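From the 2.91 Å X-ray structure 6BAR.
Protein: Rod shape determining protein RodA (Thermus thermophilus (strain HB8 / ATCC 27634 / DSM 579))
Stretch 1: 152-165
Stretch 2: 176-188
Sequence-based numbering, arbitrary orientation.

Stretch 1, residues 152-165: DLGGALVVLFGVFV
Stretch 2, residues 176-188: HLLVGLFALALLV

Two helical segments of RodA pack antiparallel, their N-to-C directions 162° apart (signed crossing angle -162°) and their axes 9.5 Å apart at closest approach. Phi/psi stay near -62/-44 through 154-165 and 176-184, with N of residue i+4 hydrogen-bonded to O of residue i, as in Leu157 N to Leu153 O at 2.8 Å and Gly180 N to His176 O at 2.9 Å; beyond Leu184 the second stretch leaves the helix. Asp152 (chi1 t) caps the first helix, its OD1 accepting from Gly155 N at 2.8 Å. Register is set by Leu160 CA to Leu181 CA, 6.4 Å, and Phe164 CA to Leu177 CA, 5.9 Å. No hydrogen bond crosses the interface; 716 Å², both sides summed, is buried, mostly by apolar side chains.

Leu160 (t, chi2 48°) points toward the partner and lays CD2 against its backbone, 3.6 Å from Leu181 N and 3.7 Å from Gly180 C, where glycine presents no side chain. Leu181 leaves its CA sideways, but chi1 t and chi2 71° bring its methyls back: CD1 lies 3.7 Å from Leu157 CD2 and 3.6 Å from Leu157 O, while CD2 meets the edge of the Phe161 ring (t, chi2 83°) at CD1, 3.7 Å. Leu157 (m, t) also starts sideways; its extended end carries CD2 to Ala185 CB at 3.9 Å. Leu184 (t, chi2 54°) points inward, its CD2 3.9 Å from Ala156 CB, the methyl that is the whole of that side chain and that points toward stretch 2.

Toward the end of stretch 1, Leu177 (m, t) directs CD1 to Val163 CG1 (t), 3.7 Å, and to Phe164 CA, 3.9 Å. Phe164 (chi1 156°, chi2 77°) offers a ring face to Leu178 (m, t): Leu178 CD2 stands 3.7 Å from the centroid of the Phe164 ring, 15° off its normal, a CH-pi contact. At the other end, Leu153 (p, chi2 79°) reaches Val188 (t), CD1 to CG2 3.7 Å.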

# COMPACT_ATOMS: atom_id res chain seq x y z
N ASP A 152 -11.52 3.44 10.81
CA ASP A 152 -10.74 3.87 9.63
C ASP A 152 -11.19 2.98 8.48
O ASP A 152 -10.77 1.82 8.38
CB ASP A 152 -9.23 3.75 9.88
CG ASP A 152 -8.37 4.14 8.65
OD1 ASP A 152 -8.24 3.33 7.71
OD2 ASP A 152 -7.82 5.27 8.64
N LEU A 153 -12.06 3.51 7.61
CA LEU A 153 -12.55 2.71 6.50
C LEU A 153 -11.75 2.90 5.22
O LEU A 153 -11.98 2.16 4.26
CB LEU A 153 -14.03 3.01 6.23
CG LEU A 153 -14.52 4.45 6.04
CD1 LEU A 153 -14.23 4.98 4.64
CD2 LEU A 153 -16.00 4.53 6.34
N GLY A 154 -10.82 3.85 5.17
CA GLY A 154 -9.93 3.93 4.02
C GLY A 154 -9.01 2.73 3.93
O GLY A 154 -8.91 2.08 2.88
N GLY A 155 -8.33 2.42 5.03
CA GLY A 155 -7.55 1.20 5.09
C GLY A 155 -8.40 -0.04 4.93
O GLY A 155 -7.96 -1.03 4.34
N ALA A 156 -9.64 -0.02 5.44
CA ALA A 156 -10.54 -1.14 5.22
C ALA A 156 -10.82 -1.32 3.73
O ALA A 156 -10.83 -2.45 3.23
CB ALA A 156 -11.84 -0.94 6.00
N LEU A 157 -11.04 -0.21 3.01
CA LEU A 157 -11.26 -0.30 1.57
C LEU A 157 -10.04 -0.85 0.85
O LEU A 157 -10.17 -1.71 -0.03
CB LEU A 157 -11.63 1.07 1.00
CG LEU A 157 -13.04 1.56 1.31
CD1 LEU A 157 -13.26 2.90 0.64
CD2 LEU A 157 -14.06 0.55 0.85
N VAL A 158 -8.85 -0.36 1.21
CA VAL A 158 -7.62 -0.85 0.58
C VAL A 158 -7.48 -2.35 0.80
O VAL A 158 -7.23 -3.12 -0.13
CB VAL A 158 -6.40 -0.10 1.12
CG1 VAL A 158 -5.13 -0.65 0.50
CG2 VAL A 158 -6.52 1.37 0.83
N VAL A 159 -7.64 -2.78 2.05
CA VAL A 159 -7.50 -4.20 2.39
C VAL A 159 -8.51 -5.04 1.61
O VAL A 159 -8.14 -6.03 0.96
CB VAL A 159 -7.66 -4.40 3.91
CG1 VAL A 159 -7.86 -5.87 4.22
CG2 VAL A 159 -6.44 -3.85 4.64
N LEU A 160 -9.79 -4.66 1.67
CA LEU A 160 -10.83 -5.44 1.00
C LEU A 160 -10.59 -5.51 -0.50
O LEU A 160 -10.74 -6.57 -1.11
CB LEU A 160 -12.20 -4.84 1.31
CG LEU A 160 -13.42 -5.68 0.92
CD1 LEU A 160 -13.28 -7.12 1.42
CD2 LEU A 160 -14.69 -5.05 1.48
N PHE A 161 -10.20 -4.39 -1.11
CA PHE A 161 -9.97 -4.39 -2.54
C PHE A 161 -8.76 -5.23 -2.91
O PHE A 161 -8.77 -5.91 -3.95
CB PHE A 161 -9.81 -2.97 -3.06
CG PHE A 161 -9.49 -2.91 -4.50
CD1 PHE A 161 -10.51 -2.99 -5.44
CD2 PHE A 161 -8.18 -2.82 -4.94
CE1 PHE A 161 -10.22 -2.96 -6.78
CE2 PHE A 161 -7.89 -2.78 -6.27
CZ PHE A 161 -8.91 -2.85 -7.20
N GLY A 162 -7.71 -5.20 -2.10
CA GLY A 162 -6.61 -6.12 -2.30
C GLY A 162 -7.07 -7.57 -2.29
O GLY A 162 -6.75 -8.33 -3.20
N VAL A 163 -7.84 -7.95 -1.27
CA VAL A 163 -8.37 -9.31 -1.20
C VAL A 163 -9.18 -9.62 -2.45
O VAL A 163 -9.12 -10.73 -3.00
CB VAL A 163 -9.21 -9.52 0.07
CG1 VAL A 163 -9.96 -10.84 -0.01
CG2 VAL A 163 -8.33 -9.49 1.30
N PHE A 164 -9.96 -8.64 -2.92
CA PHE A 164 -10.69 -8.83 -4.17
C PHE A 164 -9.74 -9.17 -5.31
O PHE A 164 -10.01 -10.07 -6.10
CB PHE A 164 -11.50 -7.59 -4.52
CG PHE A 164 -11.81 -7.48 -5.99
CD1 PHE A 164 -12.80 -8.26 -6.57
CD2 PHE A 164 -11.09 -6.62 -6.81
CE1 PHE A 164 -13.07 -8.18 -7.92
CE2 PHE A 164 -11.35 -6.53 -8.16
CZ PHE A 164 -12.35 -7.31 -8.72
N VAL A 165 -8.63 -8.44 -5.41
CA VAL A 165 -7.72 -8.66 -6.53
C VAL A 165 -7.10 -10.05 -6.45
O VAL A 165 -7.02 -10.78 -7.44
CB VAL A 165 -6.65 -7.55 -6.58
CG1 VAL A 165 -5.64 -7.83 -7.67
CG2 VAL A 165 -7.31 -6.20 -6.82
N HIS A 176 -19.17 -11.32 -4.19
CA HIS A 176 -19.53 -10.91 -2.84
C HIS A 176 -18.53 -9.91 -2.28
O HIS A 176 -18.91 -9.00 -1.53
CB HIS A 176 -19.65 -12.13 -1.92
CG HIS A 176 -18.34 -12.76 -1.57
ND1 HIS A 176 -17.68 -13.63 -2.41
CD2 HIS A 176 -17.57 -12.67 -0.46
CE1 HIS A 176 -16.56 -14.04 -1.84
NE2 HIS A 176 -16.47 -13.47 -0.65
N LEU A 177 -17.25 -10.05 -2.65
CA LEU A 177 -16.24 -9.11 -2.16
C LEU A 177 -16.46 -7.71 -2.73
O LEU A 177 -16.32 -6.72 -2.01
CB LEU A 177 -14.84 -9.63 -2.50
CG LEU A 177 -14.41 -10.90 -1.77
CD1 LEU A 177 -12.99 -11.29 -2.15
CD2 LEU A 177 -14.54 -10.74 -0.26
N LEU A 178 -16.82 -7.61 -4.02
CA LEU A 178 -17.14 -6.30 -4.59
C LEU A 178 -18.41 -5.72 -3.99
O LEU A 178 -18.49 -4.50 -3.79
CB LEU A 178 -17.30 -6.40 -6.10
CG LEU A 178 -15.98 -6.49 -6.84
CD1 LEU A 178 -16.22 -6.34 -8.32
CD2 LEU A 178 -15.02 -5.43 -6.32
N VAL A 179 -19.41 -6.55 -3.72
CA VAL A 179 -20.59 -6.09 -3.01
C VAL A 179 -20.19 -5.46 -1.68
O VAL A 179 -20.55 -4.32 -1.37
CB VAL A 179 -21.59 -7.24 -2.81
CG1 VAL A 179 -22.70 -6.83 -1.87
CG2 VAL A 179 -22.15 -7.68 -4.15
N GLY A 180 -19.44 -6.21 -0.87
CA GLY A 180 -18.96 -5.67 0.39
C GLY A 180 -18.16 -4.40 0.22
O GLY A 180 -18.27 -3.47 1.03
N LEU A 181 -17.35 -4.33 -0.84
CA LEU A 181 -16.49 -3.17 -1.06
C LEU A 181 -17.32 -1.92 -1.35
O LEU A 181 -17.13 -0.88 -0.72
CB LEU A 181 -15.52 -3.45 -2.21
CG LEU A 181 -14.46 -2.39 -2.50
CD1 LEU A 181 -13.42 -2.36 -1.40
CD2 LEU A 181 -13.81 -2.62 -3.86
N PHE A 182 -18.24 -2.02 -2.31
CA PHE A 182 -19.07 -0.87 -2.65
C PHE A 182 -19.99 -0.48 -1.50
O PHE A 182 -20.23 0.72 -1.29
CB PHE A 182 -19.88 -1.16 -3.91
CG PHE A 182 -20.84 -0.08 -4.26
CD1 PHE A 182 -22.20 -0.26 -4.07
CD2 PHE A 182 -20.39 1.13 -4.75
CE1 PHE A 182 -23.09 0.74 -4.38
CE2 PHE A 182 -21.27 2.14 -5.06
CZ PHE A 182 -22.63 1.94 -4.88
N ALA A 183 -20.49 -1.45 -0.73
CA ALA A 183 -21.36 -1.10 0.39
C ALA A 183 -20.59 -0.38 1.48
O ALA A 183 -21.08 0.59 2.06
CB ALA A 183 -22.03 -2.36 0.95
N LEU A 184 -19.38 -0.86 1.79
CA LEU A 184 -18.54 -0.18 2.76
C LEU A 184 -18.13 1.20 2.26
O LEU A 184 -18.01 2.14 3.07
CB LEU A 184 -17.32 -1.04 3.05
CG LEU A 184 -16.36 -0.61 4.16
CD1 LEU A 184 -17.13 -0.40 5.45
CD2 LEU A 184 -15.28 -1.65 4.34
N ALA A 185 -17.95 1.36 0.95
CA ALA A 185 -17.58 2.64 0.35
C ALA A 185 -18.74 3.61 0.25
O ALA A 185 -18.55 4.73 -0.25
CB ALA A 185 -16.98 2.40 -1.05
N LEU A 186 -19.94 3.22 0.69
CA LEU A 186 -21.10 4.10 0.65
C LEU A 186 -21.37 4.78 1.99
O LEU A 186 -22.02 5.83 2.02
CB LEU A 186 -22.34 3.31 0.23
CG LEU A 186 -23.17 3.93 -0.91
CD1 LEU A 186 -22.29 4.20 -2.12
CD2 LEU A 186 -24.34 3.04 -1.28
N LEU A 187 -20.88 4.21 3.09
CA LEU A 187 -20.97 4.83 4.41
C LEU A 187 -19.87 5.86 4.64
O LEU A 187 -19.67 6.28 5.78
CB LEU A 187 -20.93 3.76 5.50
CG LEU A 187 -22.28 3.14 5.89
CD1 LEU A 187 -22.81 2.19 4.80
CD2 LEU A 187 -22.16 2.43 7.22
N VAL A 188 -19.16 6.26 3.59
CA VAL A 188 -18.08 7.24 3.69
C VAL A 188 -18.65 8.63 3.96
O VAL A 188 -19.75 8.96 3.51
CB VAL A 188 -17.21 7.23 2.42
CG1 VAL A 188 -15.98 8.11 2.60
CG2 VAL A 188 -16.80 5.81 2.07